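Local coordinates for UTP--glucose-1-phosphate uridylyltransferase (PDB 6IKX), which catalyses the transfer of a uridylyl group from UTP to alpha-D-glucose 1-phosphate, giving UDP-glucose and diphosphate, at residues V44-S57 with V92-P104. The protein carries 1 engineered substitution. Sequence-based numbering, arbitrary orientation.
Sequences VEAGIEQIILVTHS and VPEHVSVISVRQP
Strands 50-55 and 97-102 run parallel and are zipped together by seven backbone hydrogen bonds, from Ser97 N to Glu49 O at one end to Gln103 N to Thr55 O at the other. Between them, Ile51 N donates to Ser97 O and Ile51 O accepts from Ile99 N; Leu53 N donates to Ile99 O and Leu53 O accepts from Val101 N. The bond from Thr55 N to Val101 O is the shortest, at 2.7 Å.

The middle is tightly packed. On the face of Ile51, Leu53 and Thr55, Leu53 CD1 meets Val98 CG1 at 3.7 Å, the two side chains crossing at a slant. On the other face, Gln50 lies extended with CG anti to its backbone N (chi1 -163°), which carries NE2 to 3.7 Å from Ile99 CG1. Val54 and Val101 lie side by side there.

The Glu49-His95 rim is looser and wetter. Glu49 CG sits in the plane of the His95 ring at its edge, 3.7 Å from ND1, with carboxylate and ring planes 81° apart. One water donates to both Glu49 O and His95 O. By contrast, the apolar part of this end is closely packed: Val44 CG2 touches the buried Val96 at CG2, 3.8 Å away. Val44 is the last residue of helix 35-44, which ends in a Schellman motif with Gly47 as C-prime residue.

At the far end Arg102, bent at chi2 (-63°), brings one guanidinium face over Ser57 CA, with NH1 3.5 Å from Ser57 CB. NH1 also forms a salt bridge to Asp67 and a hydrogen bond to Asn64, both of a neighbouring subunit. Gln103, which contacts UTP and UDP-glucose in complexes of this enzyme (neither is bound here), bonds through NE2 to His111 and Gly108 O.

In this parallel part of the GT-A nucleotide-binding sheet, strand 4-8 pairs with the other edge of strand 50-55, helix 60-65 packs on Leu53, Thr55 and Ser100, and helix 109-115 on Val54 and Gln103.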
ATOM      1  N   VAL A  44      -6.654  -2.201  26.447  1.00 52.10           N
ATOM      2  CA  VAL A  44      -5.887  -3.382  26.922  1.00 46.47           C
ATOM      3  C   VAL A  44      -5.782  -3.299  28.449  1.00 47.03           C
ATOM      4  O   VAL A  44      -5.965  -4.342  29.112  1.00 48.41           O
ATOM      5  CB  VAL A  44      -4.527  -3.438  26.204  1.00 46.05           C
ATOM      6  CG1 VAL A  44      -3.506  -4.249  26.989  1.00 50.17           C
ATOM      7  CG2 VAL A  44      -4.676  -4.010  24.790  1.00 44.95           C
ATOM      8  N   GLU A  45      -5.599  -2.092  28.976  1.00 42.89           N
ATOM      9  CA  GLU A  45      -5.474  -1.813  30.431  1.00 53.04           C
ATOM     10  C   GLU A  45      -6.841  -1.740  31.133  1.00 53.87           C
ATOM     11  O   GLU A  45      -6.844  -1.450  32.340  1.00 61.29           O
ATOM     12  CB  GLU A  45      -4.681  -0.522  30.647  1.00 53.17           C
ATOM     13  CG  GLU A  45      -3.196  -0.785  30.816  1.00 56.86           C
ATOM     14  CD  GLU A  45      -2.325   0.400  30.483  1.00 59.92           C
ATOM     15  OE1 GLU A  45      -2.787   1.508  30.742  1.00 61.68           O
ATOM     16  OE2 GLU A  45      -1.209   0.205  29.954  1.00 66.70           O
ATOM     17  N   ALA A  46      -7.950  -2.001  30.426  1.00 50.31           N
ATOM     18  CA  ALA A  46      -9.290  -2.239  30.999  1.00 42.55           C
ATOM     19  C   ALA A  46      -9.715  -3.687  30.744  1.00 45.11           C
ATOM     20  O   ALA A  46     -10.915  -4.021  30.910  1.00 53.77           O
ATOM     21  CB  ALA A  46     -10.242  -1.247  30.393  1.00 49.51           C
ATOM     22  N   GLY A  47      -8.748  -4.512  30.346  1.00 47.42           N
ATOM     23  CA  GLY A  47      -8.873  -5.971  30.199  1.00 45.25           C
ATOM     24  C   GLY A  47      -9.380  -6.370  28.832  1.00 50.53           C
ATOM     25  O   GLY A  47      -9.799  -7.534  28.699  1.00 50.68           O
ATOM     26  N   ILE A  48      -9.337  -5.481  27.829  1.00 47.99           N
ATOM     27  CA  ILE A  48      -9.725  -5.891  26.448  1.00 43.82           C
ATOM     28  C   ILE A  48      -8.633  -6.818  25.914  1.00 42.49           C
ATOM     29  O   ILE A  48      -7.425  -6.585  26.180  1.00 57.12           O
ATOM     30  CB  ILE A  48     -10.009  -4.686  25.517  1.00 48.62           C
ATOM     31  CG1 ILE A  48     -11.147  -3.810  26.055  1.00 47.26           C
ATOM     32  CG2 ILE A  48     -10.270  -5.144  24.072  1.00 41.99           C
ATOM     33  CD1 ILE A  48     -12.486  -4.518  26.125  1.00 48.72           C
ATOM     34  N   GLU A  49      -9.052  -7.807  25.146  1.00 42.62           N
ATOM     35  CA  GLU A  49      -8.175  -8.864  24.591  1.00 44.42           C
ATOM     36  C   GLU A  49      -8.239  -8.924  23.071  1.00 39.49           C
ATOM     37  O   GLU A  49      -7.269  -9.435  22.497  1.00 43.73           O
ATOM     38  CB  GLU A  49      -8.605 -10.215  25.171  1.00 50.93           C
ATOM     39  CG  GLU A  49      -8.140 -10.378  26.611  1.00 58.69           C
ATOM     40  CD  GLU A  49      -8.478 -11.692  27.288  1.00 60.90           C
ATOM     41  OE1 GLU A  49      -9.139 -12.552  26.651  1.00 55.42           O
ATOM     42  OE2 GLU A  49      -8.098 -11.832  28.461  1.00 66.26           O
ATOM     43  N   GLN A  50      -9.374  -8.542  22.479  1.00 41.46           N
ATOM     44  CA  GLN A  50      -9.636  -8.570  21.024  1.00 44.82           C
ATOM     45  C   GLN A  50      -9.984  -7.145  20.574  1.00 50.52           C
ATOM     46  O   GLN A  50     -11.110  -6.639  20.962  1.00 43.11           O
ATOM     47  CB  GLN A  50     -10.765  -9.539  20.679  1.00 50.10           C
ATOM     48  CG  GLN A  50     -10.805  -9.919  19.194  1.00 49.58           C
ATOM     49  CD  GLN A  50     -12.002 -10.766  18.838  1.00 54.34           C
ATOM     50  OE1 GLN A  50     -13.112 -10.590  19.346  1.00 58.46           O
ATOM     51  NE2 GLN A  50     -11.786 -11.716  17.951  1.00 63.50           N
ATOM     52  N   ILE A  51      -9.031  -6.513  19.857  1.00 45.28           N
ATOM     53  CA  ILE A  51      -9.160  -5.165  19.233  1.00 39.90           C
ATOM     54  C   ILE A  51      -9.777  -5.378  17.855  1.00 40.94           C
ATOM     55  O   ILE A  51      -9.168  -6.054  17.025  1.00 50.51           O
ATOM     56  CB  ILE A  51      -7.803  -4.437  19.208  1.00 45.20           C
ATOM     57  CG1 ILE A  51      -7.340  -4.097  20.630  1.00 48.57           C
ATOM     58  CG2 ILE A  51      -7.854  -3.179  18.341  1.00 45.85           C
ATOM     59  CD1 ILE A  51      -8.334  -3.257  21.406  1.00 47.86           C
ATOM     60  N   ILE A  52     -11.001  -4.910  17.647  1.00 42.46           N
ATOM     61  CA  ILE A  52     -11.727  -5.093  16.357  1.00 38.57           C
ATOM     62  C   ILE A  52     -11.708  -3.754  15.626  1.00 39.53           C
ATOM     63  O   ILE A  52     -12.542  -2.897  15.981  1.00 42.87           O
ATOM     64  CB  ILE A  52     -13.155  -5.611  16.593  1.00 41.17           C
ATOM     65  CG1 ILE A  52     -13.145  -6.814  17.541  1.00 42.77           C
ATOM     66  CG2 ILE A  52     -13.840  -5.933  15.262  1.00 43.45           C
ATOM     67  CD1 ILE A  52     -14.516  -7.317  17.939  1.00 46.98           C
ATOM     68  N   LEU A  53     -10.752  -3.562  14.711  1.00 37.46           N
ATOM     69  CA  LEU A  53     -10.618  -2.314  13.897  1.00 38.30           C
ATOM     70  C   LEU A  53     -11.662  -2.368  12.761  1.00 41.97           C
ATOM     71  O   LEU A  53     -11.575  -3.298  11.952  1.00 37.98           O
ATOM     72  CB  LEU A  53      -9.208  -2.248  13.281  1.00 33.91           C
ATOM     73  CG  LEU A  53      -8.027  -2.231  14.237  1.00 32.76           C
ATOM     74  CD1 LEU A  53      -6.724  -2.203  13.479  1.00 40.19           C
ATOM     75  CD2 LEU A  53      -8.085  -1.059  15.174  1.00 34.56           C
ATOM     76  N   VAL A  54     -12.624  -1.452  12.691  1.00 42.57           N
ATOM     77  CA  VAL A  54     -13.507  -1.335  11.496  1.00 39.22           C
ATOM     78  C   VAL A  54     -12.813  -0.346  10.573  1.00 40.87           C
ATOM     79  O   VAL A  54     -12.708   0.847  10.949  1.00 38.11           O
ATOM     80  CB  VAL A  54     -14.939  -0.892  11.856  1.00 39.42           C
ATOM     81  CG1 VAL A  54     -15.859  -0.930  10.658  1.00 38.17           C
ATOM     82  CG2 VAL A  54     -15.520  -1.771  12.935  1.00 43.61           C
ATOM     83  N   THR A  55     -12.320  -0.808   9.429  1.00 39.15           N
ATOM     84  CA  THR A  55     -11.312   0.004   8.702  1.00 44.36           C
ATOM     85  C   THR A  55     -11.689   0.274   7.234  1.00 40.67           C
ATOM     86  O   THR A  55     -12.709  -0.176   6.708  1.00 41.42           O
ATOM     87  CB  THR A  55      -9.910  -0.600   8.929  1.00 46.84           C
ATOM     88  OG1 THR A  55      -8.962   0.446   8.699  1.00 48.06           O
ATOM     89  CG2 THR A  55      -9.608  -1.823   8.095  1.00 43.14           C
ATOM     90  N   HIS A  56     -10.874   1.101   6.626  1.00 46.89           N
ATOM     91  CA  HIS A  56     -10.948   1.534   5.217  1.00 41.92           C
ATOM     92  C   HIS A  56      -9.706   0.996   4.520  1.00 40.90           C
ATOM     93  O   HIS A  56      -8.617   0.940   5.193  1.00 38.33           O
ATOM     94  CB  HIS A  56     -11.059   3.061   5.196  1.00 41.49           C
ATOM     95  CG  HIS A  56     -11.298   3.656   3.859  1.00 43.84           C
ATOM     96  ND1 HIS A  56     -10.303   4.317   3.168  1.00 50.50           N
ATOM     97  CD2 HIS A  56     -12.401   3.705   3.095  1.00 45.88           C
ATOM     98  CE1 HIS A  56     -10.788   4.752   2.023  1.00 48.31           C
ATOM     99  NE2 HIS A  56     -12.076   4.388   1.957  1.00 45.86           N
ATOM    100  N   SER A  57      -9.863   0.700   3.232  1.00 40.15           N
ATOM    101  CA  SER A  57      -8.808   0.268   2.276  1.00 45.67           C
ATOM    102  C   SER A  57      -7.585   1.200   2.303  1.00 36.66           C
ATOM    103  O   SER A  57      -6.538   0.748   1.884  1.00 42.33           O
ATOM    104  CB  SER A  57      -9.380   0.164   0.869  1.00 47.13           C
ATOM    105  OG  SER A  57      -9.803   1.446   0.430  1.00 46.36           O
ATOM    106  N   VAL A  92       1.628  -4.565  21.751  1.00 53.74           N
ATOM    107  CA  VAL A  92       0.496  -5.142  22.531  1.00 59.24           C
ATOM    108  C   VAL A  92       0.947  -6.455  23.175  1.00 55.52           C
ATOM    109  O   VAL A  92       1.818  -7.154  22.671  1.00 54.62           O
ATOM    110  CB  VAL A  92      -0.774  -5.305  21.669  1.00 59.59           C
ATOM    111  CG1 VAL A  92      -0.628  -6.404  20.614  1.00 56.74           C
ATOM    112  N   PRO A  93       0.347  -6.851  24.314  1.00 51.26           N
ATOM    113  CA  PRO A  93       0.668  -8.118  24.965  1.00 54.95           C
ATOM    114  C   PRO A  93       0.366  -9.355  24.111  1.00 54.76           C
ATOM    115  O   PRO A  93      -0.347  -9.242  23.143  1.00 64.06           O
ATOM    116  CB  PRO A  93      -0.277  -8.126  26.184  1.00 57.11           C
ATOM    117  CG  PRO A  93      -0.489  -6.659  26.437  1.00 58.85           C
ATOM    118  CD  PRO A  93      -0.699  -6.119  25.034  1.00 53.34           C
ATOM    119  N   GLU A  94       0.906 -10.496  24.537  1.00 60.99           N
ATOM    120  CA  GLU A  94       0.858 -11.818  23.844  1.00 69.00           C
ATOM    121  C   GLU A  94      -0.595 -12.257  23.653  1.00 56.53           C
ATOM    122  O   GLU A  94      -0.910 -12.669  22.548  1.00 52.85           O
ATOM    123  CB  GLU A  94       1.622 -12.901  24.623  1.00 87.35           C
ATOM    124  CG  GLU A  94       1.712 -12.686  26.143  1.00 98.53           C
ATOM    125  CD  GLU A  94       2.942 -11.908  26.619  1.00106.66           C
ATOM    126  OE1 GLU A  94       2.790 -10.698  26.976  1.00 82.40           O
ATOM    127  OE2 GLU A  94       4.063 -12.505  26.634  1.00 99.88           O
ATOM    128  N   HIS A  95      -1.427 -12.131  24.694  1.00 52.98           N
ATOM    129  CA  HIS A  95      -2.856 -12.543  24.735  1.00 57.83           C
ATOM    130  C   HIS A  95      -3.828 -11.599  23.983  1.00 60.35           C
ATOM    131  O   HIS A  95      -5.039 -11.882  24.041  1.00 55.12           O
ATOM    132  CB  HIS A  95      -3.282 -12.645  26.195  1.00 60.25           C
ATOM    133  CG  HIS A  95      -3.277 -11.345  26.920  1.00 59.14           C
ATOM    134  ND1 HIS A  95      -4.450 -10.655  27.196  1.00 62.21           N
ATOM    135  CD2 HIS A  95      -2.270 -10.627  27.466  1.00 60.64           C
ATOM    136  CE1 HIS A  95      -4.169  -9.567  27.882  1.00 55.21           C
ATOM    137  NE2 HIS A  95      -2.833  -9.537  28.066  1.00 61.63           N
ATOM    138  N   VAL A  96      -3.365 -10.511  23.349  1.00 48.65           N
ATOM    139  CA  VAL A  96      -4.249  -9.520  22.674  1.00 52.56           C
ATOM    140  C   VAL A  96      -4.139  -9.753  21.168  1.00 52.38           C
ATOM    141  O   VAL A  96      -3.022  -9.734  20.640  1.00 54.48           O
ATOM    142  CB  VAL A  96      -3.905  -8.067  23.061  1.00 53.44           C
ATOM    143  CG1 VAL A  96      -4.622  -7.044  22.183  1.00 49.84           C
ATOM    144  CG2 VAL A  96      -4.205  -7.802  24.528  1.00 52.08           C
ATOM    145  N   SER A  97      -5.260  -9.972  20.502  1.00 42.41           N
ATOM    146  CA  SER A  97      -5.292 -10.121  19.032  1.00 45.69           C
ATOM    147  C   SER A  97      -5.854  -8.818  18.451  1.00 45.55           C
ATOM    148  O   SER A  97      -6.679  -8.197  19.116  1.00 44.83           O
ATOM    149  CB  SER A  97      -6.095 -11.342  18.667  1.00 39.54           C
ATOM    150  OG  SER A  97      -7.302 -11.344  19.406  1.00 50.46           O
ATOM    151  N   VAL A  98      -5.379  -8.388  17.286  1.00 42.34           N
ATOM    152  CA  VAL A  98      -5.948  -7.237  16.544  1.00 39.54           C
ATOM    153  C   VAL A  98      -6.595  -7.766  15.272  1.00 38.63           C
ATOM    154  O   VAL A  98      -5.906  -8.441  14.542  1.00 42.29           O
ATOM    155  CB  VAL A  98      -4.861  -6.214  16.223  1.00 40.86           C
ATOM    156  CG1 VAL A  98      -5.458  -5.052  15.431  1.00 46.40           C
ATOM    157  CG2 VAL A  98      -4.196  -5.734  17.498  1.00 36.67           C
ATOM    158  N   ILE A  99      -7.861  -7.441  15.037  1.00 43.46           N
ATOM    159  CA  ILE A  99      -8.735  -8.026  13.973  1.00 44.70           C
ATOM    160  C   ILE A  99      -9.198  -6.907  13.037  1.00 43.48           C
ATOM    161  O   ILE A  99      -9.504  -5.799  13.528  1.00 38.94           O
ATOM    162  CB  ILE A  99      -9.984  -8.674  14.588  1.00 46.42           C
ATOM    163  CG1 ILE A  99      -9.622  -9.730  15.630  1.00 60.33           C
ATOM    164  CG2 ILE A  99     -10.873  -9.242  13.494  1.00 55.13           C
ATOM    165  CD1 ILE A  99      -8.661 -10.782  15.118  1.00 62.62           C
ATOM    166  N   SER A 100      -9.365  -7.203  11.755  1.00 37.90           N
ATOM    167  CA  SER A 100      -9.829  -6.197  10.774  1.00 40.58           C
ATOM    168  C   SER A 100     -11.121  -6.645  10.110  1.00 39.75           C
ATOM    169  O   SER A 100     -11.219  -7.837   9.707  1.00 33.37           O
ATOM    170  CB  SER A 100      -8.785  -5.933   9.744  1.00 46.07           C
ATOM    171  OG  SER A 100      -7.996  -4.847  10.174  1.00 54.27           O
ATOM    172  N   VAL A 101     -12.030  -5.686   9.955  1.00 41.61           N
ATOM    173  CA  VAL A 101     -13.190  -5.809   9.037  1.00 43.80           C
ATOM    174  C   VAL A 101     -13.347  -4.445   8.384  1.00 37.00           C
ATOM    175  O   VAL A 101     -12.941  -3.422   8.983  1.00 36.39           O
ATOM    176  CB  VAL A 101     -14.452  -6.284   9.790  1.00 48.91           C
ATOM    177  CG1 VAL A 101     -14.961  -5.217  10.756  1.00 42.82           C
ATOM    178  CG2 VAL A 101     -15.537  -6.732   8.820  1.00 43.90           C
ATOM    179  N   ARG A 102     -13.818  -4.461   7.148  1.00 39.59           N
ATOM    180  CA  ARG A 102     -13.970  -3.248   6.300  1.00 41.62           C
ATOM    181  C   ARG A 102     -15.366  -2.665   6.458  1.00 38.03           C
ATOM    182  O   ARG A 102     -16.335  -3.415   6.293  1.00 36.70           O
ATOM    183  CB  ARG A 102     -13.715  -3.591   4.824  1.00 33.32           C
ATOM    184  CG  ARG A 102     -12.260  -3.928   4.564  1.00 33.58           C
ATOM    185  CD  ARG A 102     -11.285  -2.782   4.826  1.00 34.97           C
ATOM    186  NE  ARG A 102      -9.910  -3.093   4.426  1.00 35.85           N
ATOM    187  CZ  ARG A 102      -9.447  -3.157   3.172  1.00 40.77           C
ATOM    188  NH1 ARG A 102     -10.229  -2.955   2.128  1.00 40.46           N
ATOM    189  NH2 ARG A 102      -8.190  -3.477   2.952  1.00 41.06           N
ATOM    190  N   GLN A 103     -15.458  -1.362   6.731  1.00 44.28           N
ATOM    191  CA  GLN A 103     -16.690  -0.567   6.463  1.00 45.38           C
ATOM    192  C   GLN A 103     -16.760  -0.306   4.963  1.00 44.80           C
ATOM    193  O   GLN A 103     -15.968   0.482   4.481  1.00 36.02           O
ATOM    194  CB  GLN A 103     -16.661   0.786   7.157  1.00 49.29           C
ATOM    195  CG  GLN A 103     -17.926   1.583   6.901  1.00 46.42           C
ATOM    196  CD  GLN A 103     -18.119   2.614   7.971  1.00 46.38           C
ATOM    197  OE1 GLN A 103     -17.145   3.163   8.488  1.00 52.39           O
ATOM    198  NE2 GLN A 103     -19.376   2.905   8.272  1.00 44.19           N
ATOM    199  N   PRO A 104     -17.606  -1.010   4.175  1.00 42.38           N
ATOM    200  CA  PRO A 104     -17.546  -0.923   2.717  1.00 43.18           C
ATOM    201  C   PRO A 104     -17.814   0.479   2.144  1.00 53.12           C
ATOM    202  O   PRO A 104     -17.216   0.805   1.127  1.00 52.06           O
ATOM    203  CB  PRO A 104     -18.634  -1.915   2.240  1.00 40.32           C
ATOM    204  CG  PRO A 104     -19.518  -2.162   3.430  1.00 39.32           C
ATOM    205  CD  PRO A 104     -18.623  -1.971   4.636  1.00 42.84           C
TER
HETATM  206  O   HOH W   1      -6.804 -12.263  21.710  1.00 48.41           O